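Local coordinates for protein thioesterase (Streptomyces sp. WAC02707, PDB 6VAP) that is a type II thioesterase of the borrelidin biosynthetic cluster and probably hydrolyses unwanted acyl thioesters that stall carrier proteins of the polyketide synthase, at residues A[9-14]-A[85-90]; A[226-229]-A[233-236]. All coordinates share one frame; numbering follows the deposited sequence.

Overall arrangement
The two contacts sit at the two edges of the central sheet, on opposite sides of the chain's centre, with their centres 28 Å apart and their nearest atoms about 17 Å apart. Interaction 1 ties the N-terminal loop, just before edge strand 14-15, to the end of helix 73-87. Interaction 2 lies at the other edge, between strand 223-228 and the loop that precedes helix 239-250. Interaction 2 alone is close to the probable catalytic centre: Tyr234 lies near, without touching, the likely triad of Ser98, Asp204 and His232, and His232 belongs to the short connection between its two segments. Interaction 1 is a surface contact.

Interaction 1. Residues A[9-14]-A[85-90]; sequences HSDVWI and RARVHQ
Ile14 CG2 lies over one face of the Arg87 guanidinium, while His9 O, the CA of Ser10 and Asp11 OD2 are ranged about its edge, near its plane. Both terminal nitrogens grip the same carbonyl oxygen end-on: NH1 of Arg87 is 2.8 Å from His9 O, and NH2 of Arg87 is 2.9 Å from it. The oxygen is almost exactly in the guanidinium plane, but both donors approach from one face of the carbonyl plane, NH1 well above it (44°) and NH2 tilted less (24°). A bend at chi3 (71°) turns the group toward this oxygen after the aliphatic part has run past Ile14, whose CD1 packs 3.4 Å from Arg87 CD. Arginine suits the place because its methylenes can pack on Ile14 while the planar guanidinium offers several N-H donors. Asp11 OD1 accepts from Ile14 N at 2.6 Å in an Asx motif that shapes the turn into edge strand 14-15, and Asp11 OD2 makes a long salt bridge to Arg87 NH1 at 3.8 Å. A water donates to OD2 and accepts weakly from NH1. Gln16 takes a further bond from Arg87 NH2. The charge pairing is probably modest, and the forked grip on a backbone oxygen fastens loop to helix end.

Interaction 2. Residues A[226-229]-A[233-236]; sequences DTFA and FYLL
Tyr234 OH hydrogen-bonds to Ser124 OG at the end of strand 120-124, a bond that ties the polar tip of this buried ring while ring carbons CD2 and CE2 meet Phe228. The two rings are tilted by only 25° but slid apart, with centroids 5.0 Å from each other, and they barely overlap. Contact falls on one side of the tyrosine: CE2 of Tyr234 stands over a face of Phe228, 3.4 Å from its CD1, and Tyr234 CD2 touches the Phe228 CB at 3.5 Å. In Tyr234, CG sits between the backbone N and the carbonyl carbon (chi1 76°), which directs the ring across to the strand. Phe228 ends one of the two outermost strands of an alpha/beta-hydrolase sheet, and Tyr234 comes two residues after His232, the probable triad histidine, on the loop that leads to helix 239-250. The aromatic pair thus joins the strand end to the residues just after the histidine. Phenylalanine suits this buried place, where Leu199 and Ile245 pack on it and the His238 ring meets it edge-to-face. Tyrosine offers similar bulk against Leu199 and Ile242, and its para hydroxyl extends to the serine, meeting the hydrogen-bonding need of a buried polar atom. On one face of the Tyr234 ring, toward the rim, Leu235 CB lies 3.8 Å above the plane.

Interaction 1. Residues A[9-14]-A[85-90]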
loop_
_atom_site.group_PDB
_atom_site.type_symbol
_atom_site.label_atom_id
_atom_site.label_comp_id
_atom_site.label_asym_id
_atom_site.label_seq_id
_atom_site.Cartn_x
_atom_site.Cartn_y
_atom_site.Cartn_z
ATOM N N HIS A 9 -15.201 13.567 4.024
ATOM C CA HIS A 9 -16.137 12.683 3.330
ATOM C C HIS A 9 -15.468 11.330 3.142
ATOM O O HIS A 9 -14.396 11.244 2.536
ATOM C CB HIS A 9 -16.573 13.264 1.975
ATOM C CG HIS A 9 -16.731 14.755 1.980
ATOM N ND1 HIS A 9 -15.654 15.619 2.001
ATOM C CD2 HIS A 9 -17.839 15.536 1.975
ATOM C CE1 HIS A 9 -16.093 16.866 2.003
ATOM N NE2 HIS A 9 -17.414 16.843 1.989
ATOM N N SER A 10 -16.090 10.276 3.662
ATOM C CA SER A 10 -15.563 8.925 3.545
ATOM C C SER A 10 -16.658 7.977 3.059
ATOM O O SER A 10 -17.853 8.196 3.282
ATOM C CB SER A 10 -14.986 8.418 4.890
ATOM O OG SER A 10 -14.151 9.385 5.515
ATOM N N ASP A 11 -16.241 6.909 2.402
ATOM C CA ASP A 11 -17.130 5.839 1.983
ATOM C C ASP A 11 -16.618 4.527 2.586
ATOM O O ASP A 11 -15.695 4.507 3.409
ATOM C CB ASP A 11 -17.224 5.778 0.454
ATOM C CG ASP A 11 -15.866 5.667 -0.220
ATOM O OD1 ASP A 11 -15.123 4.725 0.093
ATOM O OD2 ASP A 11 -15.549 6.529 -1.064
ATOM N N VAL A 12 -17.237 3.420 2.176
ATOM C CA VAL A 12 -16.896 2.122 2.743
ATOM C C VAL A 12 -15.452 1.777 2.450
ATOM O O VAL A 12 -14.775 1.154 3.284
ATOM C CB VAL A 12 -17.862 1.043 2.209
ATOM C CG1 VAL A 12 -17.586 0.742 0.742
ATOM C CG2 VAL A 12 -17.747 -0.225 3.040
ATOM N N TRP A 13 -14.943 2.196 1.286
ATOM C CA TRP A 13 -13.576 1.847 0.906
ATOM C C TRP A 13 -12.533 2.873 1.348
ATOM O O TRP A 13 -11.415 2.515 1.732
ATOM C CB TRP A 13 -13.468 1.691 -0.623
ATOM C CG TRP A 13 -13.976 0.408 -1.155
ATOM C CD1 TRP A 13 -15.235 0.151 -1.662
ATOM C CD2 TRP A 13 -13.213 -0.779 -1.345
ATOM N NE1 TRP A 13 -15.305 -1.160 -2.089
ATOM C CE2 TRP A 13 -14.070 -1.736 -1.943
ATOM C CE3 TRP A 13 -11.878 -1.119 -1.101
ATOM C CZ2 TRP A 13 -13.654 -3.020 -2.237
ATOM C CZ3 TRP A 13 -11.467 -2.409 -1.407
ATOM C CH2 TRP A 13 -12.357 -3.338 -1.954
ATOM N N ILE A 14 -12.868 4.151 1.265
ATOM C CA ILE A 14 -11.889 5.229 1.330
ATOM C C ILE A 14 -12.177 6.061 2.558
ATOM O O ILE A 14 -13.233 6.696 2.638
ATOM C CB ILE A 14 -11.916 6.103 0.065
ATOM C CG1 ILE A 14 -11.601 5.223 -1.166
ATOM C CG2 ILE A 14 -10.917 7.239 0.204
ATOM C CD1 ILE A 14 -11.854 5.886 -2.482
ATOM N N ARG A 85 -11.422 6.025 -8.612
ATOM C CA ARG A 85 -11.642 6.841 -9.806
ATOM C C ARG A 85 -12.594 8.006 -9.530
ATOM O O ARG A 85 -12.331 9.145 -9.938
ATOM C CB ARG A 85 -12.196 5.974 -10.932
ATOM C CG ARG A 85 -11.153 5.244 -11.724
ATOM C CD ARG A 85 -11.660 4.909 -13.122
ATOM N NE ARG A 85 -11.632 6.083 -13.984
ATOM C CZ ARG A 85 -11.533 6.031 -15.306
ATOM N NH1 ARG A 85 -11.458 4.852 -15.915
ATOM N NH2 ARG A 85 -11.516 7.156 -16.016
ATOM N N ALA A 86 -13.716 7.741 -8.853
ATOM C CA ALA A 86 -14.701 8.791 -8.597
ATOM C C ALA A 86 -14.191 9.867 -7.642
ATOM O O ALA A 86 -14.734 10.972 -7.623
ATOM C CB ALA A 86 -15.985 8.173 -8.039
ATOM N N ARG A 87 -13.168 9.570 -6.851
ATOM C CA ARG A 87 -12.592 10.509 -5.898
ATOM C C ARG A 87 -11.301 11.138 -6.390
ATOM O O ARG A 87 -10.955 12.242 -5.954
ATOM C CB ARG A 87 -12.274 9.807 -4.575
ATOM C CG ARG A 87 -13.482 9.388 -3.791
ATOM C CD ARG A 87 -13.089 9.096 -2.364
ATOM N NE ARG A 87 -12.747 10.320 -1.633
ATOM C CZ ARG A 87 -13.159 10.598 -0.403
ATOM N NH1 ARG A 87 -13.946 9.754 0.245
ATOM N NH2 ARG A 87 -12.773 11.722 0.174
ATOM N N VAL A 88 -10.584 10.438 -7.275
ATOM C CA VAL A 88 -9.247 10.840 -7.680
ATOM C C VAL A 88 -9.277 12.293 -8.115
ATOM O O VAL A 88 -10.161 12.717 -8.860
ATOM C CB VAL A 88 -8.742 9.922 -8.810
ATOM C CG1 VAL A 88 -9.523 10.197 -10.115
ATOM C CG2 VAL A 88 -7.246 10.112 -9.024
ATOM N N HIS A 89 -8.222 13.034 -7.809
ATOM C CA HIS A 89 -8.014 14.409 -8.274
ATOM C C HIS A 89 -6.498 14.590 -8.341
ATOM O O HIS A 89 -5.944 14.505 -7.289
ATOM C CB HIS A 89 -8.737 15.352 -7.312
ATOM C CG HIS A 89 -8.599 16.790 -7.650
ATOM N ND1 HIS A 89 -7.489 17.504 -7.338
ATOM C CD2 HIS A 89 -9.409 17.624 -8.320
ATOM C CE1 HIS A 89 -7.631 18.728 -7.775
ATOM N NE2 HIS A 89 -8.788 18.818 -8.380
ATOM N N GLN A 90 -5.864 14.748 -9.515
ATOM C CA GLN A 90 -4.436 14.984 -9.622
ATOM C C GLN A 90 -4.089 16.366 -9.065
ATOM O O GLN A 90 -4.894 17.292 -9.148
ATOM C CB GLN A 90 -4.011 14.859 -11.080
ATOM C CG GLN A 90 -4.406 13.509 -11.686
ATOM C CD GLN A 90 -4.063 13.395 -13.159
ATOM O OE1 GLN A 90 -2.910 13.156 -13.526
ATOM N NE2 GLN A 90 -5.067 13.567 -14.012
HETATM O O HOH W 1 -16.154 8.898 -1.423
#

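Interaction 2. Residues A[226-229]-A[233-236]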
loop_
_atom_site.group_PDB
_atom_site.type_symbol
_atom_site.label_atom_id
_atom_site.label_comp_id
_atom_site.label_asym_id
_atom_site.label_seq_id
_atom_site.Cartn_x
_atom_site.Cartn_y
_atom_site.Cartn_z
ATOM N N ASP A 226 15.442 3.917 -0.753
ATOM C CA ASP A 226 15.940 4.345 0.552
ATOM C C ASP A 226 15.857 3.159 1.497
ATOM O O ASP A 226 14.807 2.512 1.566
ATOM C CB ASP A 226 15.131 5.514 1.143
ATOM C CG ASP A 226 15.646 6.866 0.699
ATOM O OD1 ASP A 226 16.856 7.152 0.907
ATOM O OD2 ASP A 226 14.849 7.665 0.171
ATOM N N THR A 227 16.950 2.873 2.199
ATOM C CA THR A 227 17.038 1.771 3.145
ATOM C C THR A 227 17.059 2.340 4.554
ATOM O O THR A 227 17.703 3.363 4.822
ATOM C CB THR A 227 18.304 0.927 2.880
ATOM O OG1 THR A 227 18.302 0.546 1.486
ATOM C CG2 THR A 227 18.340 -0.246 3.759
ATOM N N PHE A 228 16.401 1.637 5.461
ATOM C CA PHE A 228 16.289 2.048 6.850
ATOM C C PHE A 228 16.748 0.934 7.789
ATOM O O PHE A 228 16.614 -0.263 7.479
ATOM C CB PHE A 228 14.849 2.423 7.174
ATOM C CG PHE A 228 14.284 3.485 6.270
ATOM C CD1 PHE A 228 13.836 3.154 5.002
ATOM C CD2 PHE A 228 14.217 4.838 6.697
ATOM C CE1 PHE A 228 13.321 4.176 4.147
ATOM C CE2 PHE A 228 13.675 5.792 5.913
ATOM C CZ PHE A 228 13.228 5.462 4.591
ATOM N N ALA A 229 17.314 1.333 8.933
ATOM C CA ALA A 229 17.704 0.359 9.950
ATOM C C ALA A 229 16.436 -0.257 10.538
ATOM O O ALA A 229 15.701 0.394 11.285
ATOM C CB ALA A 229 18.578 1.011 11.024
ATOM N N PHE A 233 8.667 -3.999 9.423
ATOM C CA PHE A 233 7.960 -2.822 9.926
ATOM C C PHE A 233 8.904 -1.738 10.453
ATOM O O PHE A 233 8.651 -1.089 11.487
ATOM C CB PHE A 233 6.950 -3.248 10.973
ATOM C CG PHE A 233 5.709 -3.878 10.356
ATOM C CD1 PHE A 233 5.708 -5.200 9.984
ATOM C CD2 PHE A 233 4.581 -3.126 10.125
ATOM C CE1 PHE A 233 4.573 -5.787 9.419
ATOM C CE2 PHE A 233 3.441 -3.685 9.565
ATOM C CZ PHE A 233 3.443 -5.037 9.219
ATOM N N TYR A 234 10.030 -1.576 9.740
ATOM C CA TYR A 234 10.905 -0.432 9.976
ATOM C C TYR A 234 10.122 0.877 10.061
ATOM O O TYR A 234 10.498 1.783 10.800
ATOM C CB TYR A 234 11.945 -0.338 8.856
ATOM C CG TYR A 234 11.301 0.217 7.601
ATOM C CD1 TYR A 234 10.549 -0.590 6.780
ATOM C CD2 TYR A 234 11.408 1.571 7.276
ATOM C CE1 TYR A 234 9.914 -0.066 5.642
ATOM C CE2 TYR A 234 10.772 2.093 6.171
ATOM C CZ TYR A 234 10.023 1.273 5.370
ATOM O OH TYR A 234 9.417 1.796 4.285
ATOM N N LEU A 235 9.048 1.016 9.313
ATOM C CA LEU A 235 8.439 2.329 9.154
ATOM C C LEU A 235 7.825 2.855 10.442
ATOM O O LEU A 235 7.585 4.063 10.560
ATOM C CB LEU A 235 7.369 2.251 8.043
ATOM C CG LEU A 235 6.019 1.624 8.380
ATOM C CD1 LEU A 235 5.101 1.782 7.116
ATOM C CD2 LEU A 235 6.105 0.175 8.724
ATOM N N LEU A 236 7.556 1.976 11.409
ATOM C CA LEU A 236 7.044 2.457 12.692
ATOM C C LEU A 236 8.103 3.250 13.443
ATOM O O LEU A 236 7.783 4.176 14.185
ATOM C CB LEU A 236 6.567 1.289 13.545
ATOM C CG LEU A 236 5.544 0.373 12.844
ATOM C CD1 LEU A 236 5.044 -0.697 13.802
ATOM C CD2 LEU A 236 4.360 1.164 12.317
#